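Local structure of isochorismatase family protein family (Burkholderia thailandensis, 3TXY) at residues P12-V17 with D128-G133; D20-I25 with V59-Q64. The protein belongs to the isochorismatase-like hydrolase family and is probably a hydrolase, although its substrate and exact reaction are not established. All blocks are in the same frame, centred on the assembly; numbering follows the deposited sequence.

Both contacts belong to a single parallel sheet in the isochorismatase-type alpha/beta fold, with their centres about 19 Å apart on opposite sides of the chain's centre. Contact 1 joins two central strands, 14-19 and 128-134. Contact 2 lies where the chain leads into helix 23-26, beside the C-terminal end of strand 56-61. Along the sequence, both segments of contact 2 fall between 12-17 and 128-133. Strand 14-19 supplies Val-17 to contact 1 and runs straight on into 20-25; Val-17 CG1 packs on Val-59 CG2, and separately Leu-21 CD2 on Gly-133 CA. Contact 1 is core pairing; contact 2 builds the polar C-terminal end of the strands, where parallel alpha/beta folds commonly place their active sites.

Contact 1: P12-V17 with D128-G133; sequences PTVALV and DIVLTG
Residues 14-17 and 128-133 run side by side as the two middle strands of a six-stranded parallel alpha/beta sheet with helices on both faces, their short axes 24° apart, and the grip tightens away from Pro-12. In the firm part, Val-130 bonds through both its N and its O: N reaches Ala-15 O at 2.8 Å, nearly straight at 171°, and O takes Val-17 N, also at 2.8 Å. Thr-132 N then closes on Val-17 O at 3.0 Å. Methyl groups fill in on both faces. On one, Leu-16 has CG anti to N, and chi2 then carries CD1 back to Val-130 CG1, 3.7 Å, while Val-14 CG2 meets Val-130 CG2. On the other, Val-17 and Leu-131 lie alongside, CG1 to CD1 3.7 Å. The looser end is at the partly exposed Thr-13, the centre of an inverse gamma turn: Asp-128 N reaches Thr-13 O at 3.2 Å with a bent 145° angle, and the Thr-13 hydroxyl pairs with that of Thr-127. The Asp-128 carboxylate turns to Asn-11 N and Asn-153. Helix 35-51 packs over Val-14 and Leu-16, helix 136-149 over Ile-129 and Leu-131, and strands 56-61 and 153-162 flank the pair.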
loop_
_atom_site.group_PDB
_atom_site.type_symbol
_atom_site.label_atom_id
_atom_site.label_comp_id
_atom_site.label_asym_id
_atom_site.label_seq_id
_atom_site.Cartn_x
_atom_site.Cartn_y
_atom_site.Cartn_z
ATOM N N PRO A 12 2.036 25.068 4.858
ATOM C CA PRO A 12 0.816 25.565 5.515
ATOM C C PRO A 12 -0.468 24.857 5.084
ATOM O O PRO A 12 -1.455 24.838 5.819
ATOM C CB PRO A 12 0.737 27.034 5.083
ATOM C CG PRO A 12 2.076 27.382 4.563
ATOM C CD PRO A 12 2.722 26.114 4.083
ATOM N N THR A 13 -0.435 24.342 3.861
ATOM C CA THR A 13 -1.541 23.656 3.209
ATOM C C THR A 13 -1.575 22.196 3.663
ATOM O O THR A 13 -1.262 21.273 2.896
ATOM C CB THR A 13 -1.358 23.781 1.682
ATOM O OG1 THR A 13 0.013 23.490 1.309
ATOM C CG2 THR A 13 -1.692 25.192 1.254
ATOM N N VAL A 14 -1.927 22.011 4.932
ATOM C CA VAL A 14 -1.873 20.713 5.585
ATOM C C VAL A 14 -3.231 20.320 6.180
ATOM O O VAL A 14 -3.935 21.151 6.722
ATOM C CB VAL A 14 -0.779 20.673 6.691
ATOM C CG1 VAL A 14 -1.116 21.622 7.836
ATOM C CG2 VAL A 14 -0.566 19.246 7.198
ATOM N N ALA A 15 -3.560 19.038 6.055
ATOM C CA ALA A 15 -4.744 18.424 6.637
ATOM C C ALA A 15 -4.391 17.293 7.604
ATOM O O ALA A 15 -3.369 16.607 7.447
ATOM C CB ALA A 15 -5.653 17.894 5.528
ATOM N N LEU A 16 -5.250 17.125 8.610
ATOM C CA LEU A 16 -5.206 15.995 9.545
ATOM C C LEU A 16 -6.153 14.922 9.008
ATOM O O LEU A 16 -7.307 15.209 8.724
ATOM C CB LEU A 16 -5.661 16.416 10.952
ATOM C CG LEU A 16 -5.497 15.384 12.083
ATOM C CD1 LEU A 16 -4.035 15.085 12.403
ATOM C CD2 LEU A 16 -6.201 15.872 13.351
ATOM N N VAL A 17 -5.651 13.698 8.849
ATOM C CA VAL A 17 -6.448 12.575 8.353
ATOM C C VAL A 17 -6.335 11.436 9.366
ATOM O O VAL A 17 -5.240 10.946 9.622
ATOM C CB VAL A 17 -5.954 12.095 6.976
ATOM C CG1 VAL A 17 -6.765 10.881 6.494
ATOM C CG2 VAL A 17 -6.043 13.244 5.975
ATOM N N ASP A 128 -0.090 18.469 2.057
ATOM C CA ASP A 128 0.550 17.726 3.122
ATOM C C ASP A 128 -0.558 17.055 3.950
ATOM O O ASP A 128 -1.579 17.685 4.251
ATOM C CB ASP A 128 1.333 18.665 4.060
ATOM C CG ASP A 128 2.577 19.306 3.412
ATOM O OD1 ASP A 128 2.581 19.577 2.186
ATOM O OD2 ASP A 128 3.548 19.578 4.165
ATOM N N ILE A 129 -0.369 15.792 4.312
ATOM C CA ILE A 129 -1.289 15.131 5.243
ATOM C C ILE A 129 -0.560 14.631 6.483
ATOM O O ILE A 129 0.554 14.101 6.406
ATOM C CB ILE A 129 -2.178 14.021 4.609
ATOM C CG1 ILE A 129 -1.389 12.784 4.177
ATOM C CG2 ILE A 129 -2.979 14.569 3.431
ATOM C CD1 ILE A 129 -2.301 11.640 3.722
ATOM N N VAL A 130 -1.200 14.846 7.628
ATOM C CA VAL A 130 -0.761 14.314 8.899
ATOM C C VAL A 130 -1.713 13.177 9.240
ATOM O O VAL A 130 -2.920 13.371 9.368
ATOM C CB VAL A 130 -0.716 15.406 9.984
ATOM C CG1 VAL A 130 -0.498 14.787 11.371
ATOM C CG2 VAL A 130 0.376 16.417 9.622
ATOM N N LEU A 131 -1.137 11.981 9.376
ATOM C CA LEU A 131 -1.884 10.746 9.499
ATOM C C LEU A 131 -1.846 10.164 10.911
ATOM O O LEU A 131 -0.789 10.027 11.525
ATOM C CB LEU A 131 -1.302 9.755 8.495
ATOM C CG LEU A 131 -2.112 8.782 7.673
ATOM C CD1 LEU A 131 -3.468 9.270 7.166
ATOM C CD2 LEU A 131 -1.218 8.363 6.489
ATOM N N THR A 132 -3.037 9.867 11.428
ATOM C CA THR A 132 -3.197 9.113 12.659
ATOM C C THR A 132 -4.157 7.957 12.419
ATOM O O THR A 132 -4.848 7.903 11.397
ATOM C CB THR A 132 -3.747 9.988 13.811
ATOM O OG1 THR A 132 -5.174 10.128 13.704
ATOM C CG2 THR A 132 -3.109 11.347 13.812
ATOM N N GLY A 133 -4.213 7.046 13.378
ATOM C CA GLY A 133 -5.258 6.022 13.434
ATOM C C GLY A 133 -4.794 4.580 13.608
ATOM O O GLY A 133 -3.677 4.317 14.053
#

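Contact 2: D20-I25 with V59-Q64; sequences DLQNGI and VHTSYQ
At the C-terminal end of the strands of the parallel sheet, the chain leaving strand 14-19 turns across the end of strand 56-61, and the two are locked together by polar groups. Asp-20 N continues the strand pairing, giving its hydrogen to Val-59 O at 2.8 Å from above the carbonyl plane. The same oxygen takes a second hydrogen from a water, 2.8 Å away, which in turn accepts from Leu-21 N at 3.0 Å, so the water fills in where the chains begin to part. Next, Gln-22 grips one residue at both ends of its backbone. Its CG sits in the crowded position between N and carbonyl carbon (chi1 67°), and the chain beyond is extended, bringing its flat amide up to Thr-61. OE1 receives Thr-61 N at 2.8 Å on an in-plane lone pair, almost straight at 172°, while NE2 gives a less straight bond to a lone pair of Thr-61 O at 3.1 Å. This pairing imitates a strand neighbour and fixes the flip of the amide; a further bond from NE2 to Trp-88 O does the same. Beside this clamp, Thr-61 OG1 donates to Asp-20 OD1 over a short 2.6 Å, arriving 32° out of the carboxylate plane. Lys-106 NZ completes the cluster, salt-bridged to Asp-20 OD2 and hydrogen-bonded to Thr-61 OG1. The carboxylate is thus held by a hydroxyl and a lysine, which would be expected to stabilise its negative charge and lower its pKa. The Asp-Lys pair is consistent with that of the isochorismatase superfamily, with Thr-61 bonded to both and probably helping to place them; many relatives add a cysteine nucleophile, but this chain has no cysteine, so that mechanism is not available to it.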
loop_
_atom_site.group_PDB
_atom_site.type_symbol
_atom_site.label_atom_id
_atom_site.label_comp_id
_atom_site.label_asym_id
_atom_site.label_seq_id
_atom_site.Cartn_x
_atom_site.Cartn_y
_atom_site.Cartn_z
ATOM N N ASP A 20 -10.085 5.259 10.960
ATOM C CA ASP A 20 -10.850 4.168 11.596
ATOM C C ASP A 20 -10.964 4.303 13.122
ATOM O O ASP A 20 -10.993 3.304 13.838
ATOM C CB ASP A 20 -10.288 2.787 11.233
ATOM C CG ASP A 20 -10.614 2.375 9.816
ATOM O OD1 ASP A 20 -11.572 2.924 9.229
ATOM O OD2 ASP A 20 -9.910 1.504 9.281
ATOM N N LEU A 21 -11.091 5.532 13.604
ATOM C CA LEU A 21 -11.282 5.755 15.041
ATOM C C LEU A 21 -12.774 5.634 15.373
ATOM O O LEU A 21 -13.454 6.593 15.797
ATOM C CB LEU A 21 -10.635 7.059 15.476
ATOM C CG LEU A 21 -9.125 7.146 15.201
ATOM C CD1 LEU A 21 -8.586 8.499 15.686
ATOM C CD2 LEU A 21 -8.356 6.012 15.867
ATOM N N GLN A 22 -13.244 4.408 15.163
ATOM C CA GLN A 22 -14.632 4.019 15.297
ATOM C C GLN A 22 -14.791 2.978 16.403
ATOM O O GLN A 22 -13.844 2.245 16.734
ATOM C CB GLN A 22 -15.161 3.490 13.960
ATOM C CG GLN A 22 -14.545 2.183 13.482
ATOM C CD GLN A 22 -14.807 1.944 12.012
ATOM O OE1 GLN A 22 -14.337 2.691 11.182
ATOM N NE2 GLN A 22 -15.578 0.928 11.700
ATOM N N ASN A 23 -15.991 2.909 16.974
ATOM C CA ASN A 23 -16.235 2.078 18.146
ATOM C C ASN A 23 -15.704 0.645 18.011
ATOM O O ASN A 23 -15.106 0.096 18.942
ATOM C CB ASN A 23 -17.733 2.020 18.445
ATOM C CG ASN A 23 -18.309 3.368 18.839
ATOM O OD1 ASN A 23 -17.669 4.143 19.557
ATOM N ND2 ASN A 23 -19.541 3.642 18.396
ATOM N N GLY A 24 -15.920 0.032 16.852
ATOM C CA GLY A 24 -15.553 -1.363 16.661
ATOM C C GLY A 24 -14.057 -1.637 16.533
ATOM O O GLY A 24 -13.628 -2.779 16.591
ATOM N N ILE A 25 -13.271 -0.592 16.326
ATOM C CA ILE A 25 -11.838 -0.730 16.101
ATOM C C ILE A 25 -11.037 -0.160 17.283
ATOM O O ILE A 25 -10.041 -0.753 17.691
ATOM C CB ILE A 25 -11.460 -0.108 14.729
ATOM C CG1 ILE A 25 -12.130 -0.925 13.610
ATOM C CG2 ILE A 25 -9.941 -0.053 14.517
ATOM C CD1 ILE A 25 -12.131 -0.254 12.235
ATOM N N VAL A 59 -11.914 9.429 8.901
ATOM C CA VAL A 59 -12.203 8.298 8.045
ATOM C C VAL A 59 -12.766 7.138 8.879
ATOM O O VAL A 59 -12.213 6.777 9.919
ATOM C CB VAL A 59 -10.923 7.828 7.320
ATOM C CG1 VAL A 59 -11.180 6.581 6.479
ATOM C CG2 VAL A 59 -10.334 8.948 6.466
ATOM N N HIS A 60 -13.833 6.523 8.407
ATOM C CA HIS A 60 -14.326 5.311 9.035
ATOM C C HIS A 60 -14.664 4.314 7.973
ATOM O O HIS A 60 -14.839 4.673 6.811
ATOM C CB HIS A 60 -15.513 5.582 9.978
ATOM C CG HIS A 60 -16.758 6.027 9.282
ATOM N ND1 HIS A 60 -17.977 5.582 9.643
ATOM C CD2 HIS A 60 -16.960 6.904 8.227
ATOM C CE1 HIS A 60 -18.908 6.136 8.850
ATOM N NE2 HIS A 60 -18.296 6.945 7.990
ATOM N N THR A 61 -14.713 3.054 8.383
ATOM C CA THR A 61 -15.031 1.931 7.521
ATOM C C THR A 61 -16.452 1.481 7.794
ATOM O O THR A 61 -16.862 1.304 8.948
ATOM C CB THR A 61 -14.084 0.762 7.798
ATOM O OG1 THR A 61 -12.740 1.213 7.640
ATOM C CG2 THR A 61 -14.356 -0.429 6.872
ATOM N N SER A 62 -17.204 1.280 6.725
ATOM C CA SER A 62 -18.548 0.767 6.825
ATOM C C SER A 62 -18.813 -0.207 5.687
ATOM O O SER A 62 -18.310 -0.024 4.605
ATOM C CB SER A 62 -19.566 1.889 6.725
ATOM O OG SER A 62 -20.880 1.379 6.853
ATOM N N TYR A 63 -19.632 -1.213 5.962
ATOM C CA TYR A 63 -20.119 -2.129 4.940
ATOM C C TYR A 63 -21.652 -2.104 4.829
ATOM O O TYR A 63 -22.253 -2.995 4.208
ATOM C CB TYR A 63 -19.644 -3.534 5.244
ATOM C CG TYR A 63 -18.152 -3.619 5.400
ATOM C CD1 TYR A 63 -17.591 -3.912 6.630
ATOM C CD2 TYR A 63 -17.302 -3.398 4.322
ATOM C CE1 TYR A 63 -16.232 -4.010 6.795
ATOM C CE2 TYR A 63 -15.931 -3.490 4.484
ATOM C CZ TYR A 63 -15.414 -3.792 5.728
ATOM O OH TYR A 63 -14.060 -3.889 5.943
ATOM N N GLN A 64 -22.262 -1.070 5.414
ATOM C CA GLN A 64 -23.701 -0.812 5.301
ATOM C C GLN A 64 -24.097 -0.669 3.832
ATOM O O GLN A 64 -23.294 -0.231 3.019
ATOM C CB GLN A 64 -24.070 0.459 6.091
ATOM C CG GLN A 64 -23.854 0.335 7.597
ATOM C CD GLN A 64 -24.746 -0.732 8.209
ATOM O OE1 GLN A 64 -25.787 -1.071 7.644
ATOM N NE2 GLN A 64 -24.346 -1.270 9.359
HETATM O O HOH W 1 -11.272 8.184 12.159
#